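Local coordinates for protein NADP-dependent alcohol dehydrogenase 6 (Saccharomyces cerevisiae, PDB 1PIW) that reduces a broad range of aromatic and aliphatic aldehydes to alcohols with NADPH, as a homodimeric, zinc-containing medium-chain alcohol dehydrogenase, at residues Glu8-Asn20 with Cys52-Val66. Residues are numbered along the deposited sequence; the frame is centred on the assembly and turned at random.
Sequences EGIAIQSHEDWKN and CAAGHWGNMKMPLVV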
ATOM      1  N   GLU A   8      19.643   1.477  38.500  1.00 56.08           N
ATOM      2  CA  GLU A   8      18.530   2.073  39.214  1.00 54.72           C
ATOM      3  C   GLU A   8      17.648   2.811  38.226  1.00 54.15           C
ATOM      4  O   GLU A   8      18.123   3.267  37.192  1.00 54.55           O
ATOM      5  CB  GLU A   8      19.026   3.028  40.290  1.00 54.89           C
ATOM      6  CG  GLU A   8      17.921   3.476  41.216  1.00 56.89           C
ATOM      7  CD  GLU A   8      18.420   4.300  42.376  1.00 57.55           C
ATOM      8  OE1 GLU A   8      19.114   5.314  42.144  1.00 57.92           O
ATOM      9  OE2 GLU A   8      18.108   3.931  43.524  1.00 57.93           O
ATOM     10  N   GLY A   9      16.358   2.915  38.531  1.00 53.11           N
ATOM     11  CA  GLY A   9      15.463   3.609  37.626  1.00 51.70           C
ATOM     12  C   GLY A   9      14.045   3.816  38.122  1.00 50.18           C
ATOM     13  O   GLY A   9      13.615   3.195  39.086  1.00 50.71           O
ATOM     14  N   ILE A  10      13.319   4.706  37.457  1.00 48.34           N
ATOM     15  CA  ILE A  10      11.941   4.989  37.810  1.00 46.22           C
ATOM     16  C   ILE A  10      11.106   3.932  37.100  1.00 46.18           C
ATOM     17  O   ILE A  10      10.812   4.060  35.914  1.00 45.16           O
ATOM     18  CB  ILE A  10      11.545   6.372  37.315  1.00 45.19           C
ATOM     19  CG1 ILE A  10      12.679   7.355  37.603  1.00 43.08           C
ATOM     20  CG2 ILE A  10      10.268   6.818  37.994  1.00 45.68           C
ATOM     21  CD1 ILE A  10      13.104   7.380  39.043  1.00 42.42           C
ATOM     22  N   ALA A  11      10.724   2.888  37.833  1.00 46.65           N
ATOM     23  CA  ALA A  11       9.974   1.777  37.250  1.00 45.80           C
ATOM     24  C   ALA A  11       8.506   1.602  37.617  1.00 43.87           C
ATOM     25  O   ALA A  11       8.117   1.705  38.776  1.00 44.28           O
ATOM     26  CB  ALA A  11      10.713   0.482  37.540  1.00 47.71           C
ATOM     27  N   ILE A  12       7.710   1.301  36.599  1.00 42.72           N
ATOM     28  CA  ILE A  12       6.278   1.058  36.747  1.00 42.68           C
ATOM     29  C   ILE A  12       6.098  -0.147  37.684  1.00 43.63           C
ATOM     30  O   ILE A  12       6.673  -1.209  37.438  1.00 43.19           O
ATOM     31  CB  ILE A  12       5.633   0.676  35.389  1.00 39.96           C
ATOM     32  CG1 ILE A  12       6.119   1.597  34.265  1.00 36.13           C
ATOM     33  CG2 ILE A  12       4.140   0.705  35.515  1.00 40.85           C
ATOM     34  CD1 ILE A  12       5.782   3.028  34.438  1.00 33.17           C
ATOM     35  N   GLN A  13       5.294   0.003  38.737  1.00 44.82           N
ATOM     36  CA  GLN A  13       5.075  -1.091  39.693  1.00 44.10           C
ATOM     37  C   GLN A  13       3.832  -1.945  39.436  1.00 43.89           C
ATOM     38  O   GLN A  13       3.739  -3.055  39.951  1.00 42.66           O
ATOM     39  CB  GLN A  13       5.018  -0.536  41.110  1.00 43.65           C
ATOM     40  CG  GLN A  13       6.184   0.355  41.445  1.00 43.22           C
ATOM     41  CD  GLN A  13       7.498  -0.384  41.423  1.00 43.01           C
ATOM     42  OE1 GLN A  13       8.555   0.218  41.248  1.00 44.14           O
ATOM     43  NE2 GLN A  13       7.444  -1.694  41.612  1.00 41.75           N
ATOM     44  N   SER A  14       2.884  -1.424  38.655  1.00 44.27           N
ATOM     45  CA  SER A  14       1.662  -2.154  38.321  1.00 44.97           C
ATOM     46  C   SER A  14       0.895  -1.407  37.246  1.00 45.13           C
ATOM     47  O   SER A  14       0.849  -0.185  37.264  1.00 44.64           O
ATOM     48  CB  SER A  14       0.766  -2.287  39.544  1.00 48.25           C
ATOM     49  OG  SER A  14      -0.357  -1.418  39.442  1.00 52.11           O
ATOM     50  N   HIS A  15       0.272  -2.131  36.324  1.00 46.30           N
ATOM     51  CA  HIS A  15      -0.487  -1.484  35.256  1.00 47.98           C
ATOM     52  C   HIS A  15      -1.681  -0.654  35.715  1.00 50.03           C
ATOM     53  O   HIS A  15      -2.420  -0.143  34.877  1.00 50.68           O
ATOM     54  CB  HIS A  15      -1.007  -2.501  34.242  1.00 46.94           C
ATOM     55  CG  HIS A  15       0.067  -3.178  33.455  1.00 47.91           C
ATOM     56  ND1 HIS A  15       1.120  -2.491  32.894  1.00 49.05           N
ATOM     57  CD2 HIS A  15       0.236  -4.476  33.109  1.00 47.75           C
ATOM     58  CE1 HIS A  15       1.893  -3.338  32.238  1.00 49.53           C
ATOM     59  NE2 HIS A  15       1.378  -4.548  32.353  1.00 47.79           N
ATOM     60  N   GLU A  16      -1.903  -0.527  37.019  1.00 52.28           N
ATOM     61  CA  GLU A  16      -3.043   0.265  37.477  1.00 54.85           C
ATOM     62  C   GLU A  16      -2.522   1.537  38.106  1.00 55.58           C
ATOM     63  O   GLU A  16      -3.131   2.613  37.983  1.00 57.34           O
ATOM     64  CB  GLU A  16      -3.896  -0.501  38.486  1.00 56.38           C
ATOM     65  CG  GLU A  16      -4.525  -1.761  37.932  1.00 59.46           C
ATOM     66  CD  GLU A  16      -3.512  -2.881  37.742  1.00 62.40           C
ATOM     67  OE1 GLU A  16      -2.894  -3.295  38.748  1.00 64.22           O
ATOM     68  OE2 GLU A  16      -3.331  -3.350  36.594  1.00 63.98           O
ATOM     69  N   ASP A  17      -1.384   1.404  38.772  1.00 52.64           N
ATOM     70  CA  ASP A  17      -0.742   2.533  39.414  1.00 51.22           C
ATOM     71  C   ASP A  17       0.329   3.015  38.428  1.00 51.07           C
ATOM     72  O   ASP A  17       1.368   3.542  38.837  1.00 51.63           O
ATOM     73  CB  ASP A  17      -0.088   2.046  40.701  1.00 51.54           C
ATOM     74  CG  ASP A  17       0.198   3.157  41.669  1.00 52.74           C
ATOM     75  OD1 ASP A  17       1.120   2.992  42.507  1.00 51.53           O
ATOM     76  OD2 ASP A  17      -0.511   4.182  41.602  1.00 54.07           O
ATOM     77  N   TRP A  18       0.071   2.836  37.129  1.00 49.25           N
ATOM     78  CA  TRP A  18       1.045   3.199  36.106  1.00 47.07           C
ATOM     79  C   TRP A  18       1.512   4.634  36.141  1.00 46.40           C
ATOM     80  O   TRP A  18       2.627   4.931  35.714  1.00 45.61           O
ATOM     81  CB  TRP A  18       0.533   2.872  34.701  1.00 47.36           C
ATOM     82  CG  TRP A  18      -0.515   3.805  34.164  1.00 49.48           C
ATOM     83  CD1 TRP A  18      -1.859   3.713  34.344  1.00 49.73           C
ATOM     84  CD2 TRP A  18      -0.303   4.958  33.328  1.00 49.03           C
ATOM     85  NE1 TRP A  18      -2.501   4.731  33.673  1.00 48.93           N
ATOM     86  CE2 TRP A  18      -1.568   5.507  33.044  1.00 47.48           C
ATOM     87  CE3 TRP A  18       0.832   5.575  32.795  1.00 48.61           C
ATOM     88  CZ2 TRP A  18      -1.731   6.639  32.255  1.00 46.35           C
ATOM     89  CZ3 TRP A  18       0.665   6.703  32.006  1.00 48.30           C
ATOM     90  CH2 TRP A  18      -0.606   7.221  31.746  1.00 47.00           C
ATOM     91  N   LYS A  19       0.674   5.530  36.649  1.00 45.66           N
ATOM     92  CA  LYS A  19       1.063   6.935  36.718  1.00 44.80           C
ATOM     93  C   LYS A  19       1.966   7.268  37.892  1.00 44.73           C
ATOM     94  O   LYS A  19       2.305   8.432  38.087  1.00 44.30           O
ATOM     95  CB  LYS A  19      -0.157   7.842  36.783  1.00 44.07           C
ATOM     96  CG  LYS A  19      -1.003   7.865  35.537  1.00 44.19           C
ATOM     97  CD  LYS A  19      -2.120   8.862  35.734  1.00 43.86           C
ATOM     98  CE  LYS A  19      -3.142   8.779  34.633  1.00 45.17           C
ATOM     99  NZ  LYS A  19      -4.258   9.711  34.912  1.00 45.76           N
ATOM    100  N   ASN A  20       2.360   6.267  38.676  1.00 44.64           N
ATOM    101  CA  ASN A  20       3.236   6.531  39.813  1.00 44.22           C
ATOM    102  C   ASN A  20       4.412   5.582  39.921  1.00 44.79           C
ATOM    103  O   ASN A  20       4.548   4.848  40.904  1.00 45.65           O
ATOM    104  CB  ASN A  20       2.452   6.521  41.125  1.00 41.84           C
ATOM    105  CG  ASN A  20       1.534   7.711  41.257  1.00 39.75           C
ATOM    106  OD1 ASN A  20       0.324   7.584  41.121  1.00 39.35           O
ATOM    107  ND2 ASN A  20       2.108   8.881  41.507  1.00 37.75           N
ATOM    108  N   CYS A  52       2.399   1.136  26.956  1.00 43.00           N
ATOM    109  CA  CYS A  52       3.020   0.034  27.656  1.00 41.29           C
ATOM    110  C   CYS A  52       2.771   0.063  29.159  1.00 41.88           C
ATOM    111  O   CYS A  52       2.262  -0.906  29.727  1.00 42.97           O
ATOM    112  CB  CYS A  52       4.517   0.047  27.376  1.00 40.32           C
ATOM    113  SG  CYS A  52       5.309  -1.529  27.641  1.00 35.77           S
ATOM    114  N   ALA A  53       3.123   1.171  29.804  1.00 40.96           N
ATOM    115  CA  ALA A  53       2.958   1.299  31.251  1.00 40.61           C
ATOM    116  C   ALA A  53       1.504   1.164  31.682  1.00 40.63           C
ATOM    117  O   ALA A  53       1.198   0.575  32.712  1.00 38.40           O
ATOM    118  CB  ALA A  53       3.531   2.630  31.720  1.00 39.86           C
ATOM    119  N   ALA A  54       0.610   1.715  30.878  1.00 42.23           N
ATOM    120  CA  ALA A  54      -0.805   1.653  31.170  1.00 44.39           C
ATOM    121  C   ALA A  54      -1.330   0.262  30.893  1.00 46.02           C
ATOM    122  O   ALA A  54      -2.510  -0.012  31.079  1.00 47.69           O
ATOM    123  CB  ALA A  54      -1.536   2.646  30.324  1.00 45.14           C
ATOM    124  N   GLY A  55      -0.451  -0.617  30.436  1.00 47.40           N
ATOM    125  CA  GLY A  55      -0.860  -1.976  30.141  1.00 48.62           C
ATOM    126  C   GLY A  55      -1.740  -2.114  28.912  1.00 49.59           C
ATOM    127  O   GLY A  55      -2.458  -3.101  28.780  1.00 48.77           O
ATOM    128  N   HIS A  56      -1.684  -1.135  28.012  1.00 51.66           N
ATOM    129  CA  HIS A  56      -2.485  -1.158  26.787  1.00 53.09           C
ATOM    130  C   HIS A  56      -2.057  -2.249  25.841  1.00 54.34           C
ATOM    131  O   HIS A  56      -2.837  -2.693  25.007  1.00 54.83           O
ATOM    132  CB  HIS A  56      -2.375   0.165  26.047  1.00 53.00           C
ATOM    133  CG  HIS A  56      -3.166   1.263  26.668  1.00 53.43           C
ATOM    134  ND1 HIS A  56      -3.517   1.259  27.999  1.00 54.23           N
ATOM    135  CD2 HIS A  56      -3.663   2.408  26.149  1.00 54.53           C
ATOM    136  CE1 HIS A  56      -4.202   2.355  28.274  1.00 55.01           C
ATOM    137  NE2 HIS A  56      -4.304   3.068  27.169  1.00 55.31           N
ATOM    138  N   TRP A  57      -0.808  -2.676  25.967  1.00 55.92           N
ATOM    139  CA  TRP A  57      -0.275  -3.698  25.086  1.00 56.87           C
ATOM    140  C   TRP A  57      -0.310  -5.097  25.654  1.00 57.64           C
ATOM    141  O   TRP A  57       0.188  -6.040  25.030  1.00 59.18           O
ATOM    142  CB  TRP A  57       1.153  -3.347  24.705  1.00 57.36           C
ATOM    143  CG  TRP A  57       1.238  -2.205  23.752  1.00 57.15           C
ATOM    144  CD1 TRP A  57       0.239  -1.725  22.942  1.00 55.50           C
ATOM    145  CD2 TRP A  57       2.408  -1.451  23.440  1.00 57.14           C
ATOM    146  NE1 TRP A  57       0.724  -0.719  22.140  1.00 55.94           N
ATOM    147  CE2 TRP A  57       2.053  -0.530  22.422  1.00 56.87           C
ATOM    148  CE3 TRP A  57       3.729  -1.464  23.918  1.00 56.95           C
ATOM    149  CZ2 TRP A  57       2.973   0.372  21.871  1.00 56.12           C
ATOM    150  CZ3 TRP A  57       4.644  -0.570  23.370  1.00 57.49           C
ATOM    151  CH2 TRP A  57       4.258   0.337  22.354  1.00 56.70           C
ATOM    152  N   GLY A  58      -0.898  -5.233  26.833  1.00 56.50           N
ATOM    153  CA  GLY A  58      -0.973  -6.537  27.452  1.00 54.50           C
ATOM    154  C   GLY A  58      -0.232  -6.499  28.763  1.00 53.39           C
ATOM    155  O   GLY A  58       0.491  -5.545  29.054  1.00 53.00           O
ATOM    156  N   ASN A  59      -0.400  -7.547  29.550  1.00 51.70           N
ATOM    157  CA  ASN A  59       0.232  -7.601  30.841  1.00 50.60           C
ATOM    158  C   ASN A  59       1.734  -7.761  30.798  1.00 48.59           C
ATOM    159  O   ASN A  59       2.233  -8.823  30.470  1.00 49.58           O
ATOM    160  CB  ASN A  59      -0.378  -8.722  31.657  1.00 52.45           C
ATOM    161  CG  ASN A  59      -0.758  -8.268  33.034  1.00 54.75           C
ATOM    162  OD1 ASN A  59      -1.724  -7.510  33.209  1.00 53.86           O
ATOM    163  ND2 ASN A  59       0.015  -8.701  34.029  1.00 55.28           N
ATOM    164  N   MET A  60       2.443  -6.699  31.160  1.00 46.85           N
ATOM    165  CA  MET A  60       3.903  -6.683  31.173  1.00 45.96           C
ATOM    166  C   MET A  60       4.471  -7.046  32.540  1.00 45.40           C
ATOM    167  O   MET A  60       3.982  -6.582  33.560  1.00 47.11           O
ATOM    168  CB  MET A  60       4.408  -5.289  30.818  1.00 46.03           C
ATOM    169  CG  MET A  60       3.892  -4.745  29.521  1.00 45.03           C
ATOM    170  SD  MET A  60       4.522  -5.739  28.203  1.00 42.94           S
ATOM    171  CE  MET A  60       3.037  -5.991  27.175  1.00 43.70           C
ATOM    172  N   LYS A  61       5.523  -7.853  32.559  1.00 43.98           N
ATOM    173  CA  LYS A  61       6.155  -8.244  33.807  1.00 43.20           C
ATOM    174  C   LYS A  61       6.646  -6.998  34.539  1.00 42.59           C
ATOM    175  O   LYS A  61       7.247  -6.118  33.929  1.00 43.52           O
ATOM    176  CB  LYS A  61       7.331  -9.174  33.502  1.00 45.19           C
ATOM    177  CG  LYS A  61       8.254  -9.466  34.673  1.00 46.14           C
ATOM    178  CD  LYS A  61       9.341 -10.440  34.244  1.00 47.67           C
ATOM    179  CE  LYS A  61      10.377 -10.668  35.341  1.00 49.41           C
ATOM    180  NZ  LYS A  61      11.419 -11.640  34.897  1.00 47.64           N
ATOM    181  N   MET A  62       6.386  -6.921  35.843  1.00 41.55           N
ATOM    182  CA  MET A  62       6.810  -5.775  36.655  1.00 39.07           C
ATOM    183  C   MET A  62       7.950  -6.190  37.579  1.00 38.40           C
ATOM    184  O   MET A  62       8.094  -7.358  37.902  1.00 38.59           O
ATOM    185  CB  MET A  62       5.643  -5.262  37.497  1.00 35.97           C
ATOM    186  CG  MET A  62       5.244  -3.832  37.221  1.00 33.76           C
ATOM    187  SD  MET A  62       4.649  -3.611  35.559  1.00 30.75           S
ATOM    188  CE  MET A  62       2.929  -3.637  35.748  1.00 35.65           C
ATOM    189  N   PRO A  63       8.798  -5.244  37.994  1.00 38.74           N
ATOM    190  CA  PRO A  63       8.787  -3.815  37.672  1.00 39.75           C
ATOM    191  C   PRO A  63       9.146  -3.605  36.202  1.00 39.62           C
ATOM    192  O   PRO A  63       9.526  -4.541  35.494  1.00 40.58           O
ATOM    193  CB  PRO A  63       9.870  -3.233  38.593  1.00 40.92           C
ATOM    194  CG  PRO A  63      10.029  -4.258  39.678  1.00 40.67           C
ATOM    195  CD  PRO A  63       9.884  -5.556  38.935  1.00 39.66           C
ATOM    196  N   LEU A  64       9.050  -2.367  35.750  1.00 37.91           N
ATOM    197  CA  LEU A  64       9.368  -2.079  34.378  1.00 36.33           C
ATOM    198  C   LEU A  64       9.890  -0.677  34.163  1.00 36.34           C
ATOM    199  O   LEU A  64       9.221   0.303  34.473  1.00 36.88           O
ATOM    200  CB  LEU A  64       8.137  -2.290  33.506  1.00 34.55           C
ATOM    201  CG  LEU A  64       8.332  -1.903  32.038  1.00 34.82           C
ATOM    202  CD1 LEU A  64       9.498  -2.676  31.447  1.00 32.42           C
ATOM    203  CD2 LEU A  64       7.054  -2.176  31.266  1.00 34.47           C
ATOM    204  N   VAL A  65      11.099  -0.578  33.646  1.00 35.71           N
ATOM    205  CA  VAL A  65      11.633   0.728  33.345  1.00 37.49           C
ATOM    206  C   VAL A  65      11.299   0.991  31.868  1.00 39.59           C
ATOM    207  O   VAL A  65      11.562   0.172  30.996  1.00 40.61           O
ATOM    208  CB  VAL A  65      13.135   0.777  33.578  1.00 36.07           C
ATOM    209  CG1 VAL A  65      13.686   2.129  33.126  1.00 34.09           C
ATOM    210  CG2 VAL A  65      13.419   0.531  35.046  1.00 33.34           C
ATOM    211  N   VAL A  66      10.701   2.137  31.594  1.00 40.95           N
ATOM    212  CA  VAL A  66      10.299   2.467  30.243  1.00 41.32           C
ATOM    213  C   VAL A  66      11.139   3.621  29.692  1.00 41.87           C
ATOM    214  O   VAL A  66      12.083   4.069  30.342  1.00 43.22           O
ATOM    215  CB  VAL A  66       8.799   2.792  30.268  1.00 41.43           C
ATOM    216  CG1 VAL A  66       8.293   3.176  28.921  1.00 44.43           C
ATOM    217  CG2 VAL A  66       8.061   1.580  30.742  1.00 41.60           C
TER
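A Schellman motif at the C-terminal end of helix 47-53 and a short antiparallel strand pair form the two ends of this contact, which joins strand 7-12 and the loop after it to the end of helix 47-53 and the loop that follows the helix, in the catalytic part of a zinc-dependent alcohol dehydrogenase. Gly55, with positive phi, is the first residue to leave helical angles, and its N bonds back to Cys52 O. His15 ties the end of the helix to the loop after it through both ring nitrogens. His15 ND1 donates to Ala53 O at 3.1 Å, nearly straight (164°) but from above the carbonyl plane. His15 NE2 accepts from Met60 N at 2.7 Å, with the donor lying in the ring plane. Together they fix the rotation of the imidazole and are consistent with a neutral ring protonated on ND1. Its faces are filled as well: Met62 CE sits over the centre of one, 3.5 Å from the ring centroid, and Gly55 CA covers the other, offset toward the rim. Bends at chi2 and chi3 bring the Met62 methyl back over the ring. Next to it, Trp18 receives Ala54 CB on one indole face, 3.9 Å from the centroid of the five-membered ring and only 6° off the normal. At the other end, Ile12 and Leu64 form a hydrogen-bonded antiparallel pair, Ile12 N to Leu64 O being 2.8 Å; the return bond, Leu64 N to Ile12 O, is weak. With CG1 beside the backbone N (chi1 -45°), Ile12 directs CD1 onto Ala53 CB at 3.6 Å. Strand 7-12 lies between strands 22-26 and 64-65 in a three-stranded antiparallel sheet; helix 330-342 meets Ile12 and Trp18 through Phe337.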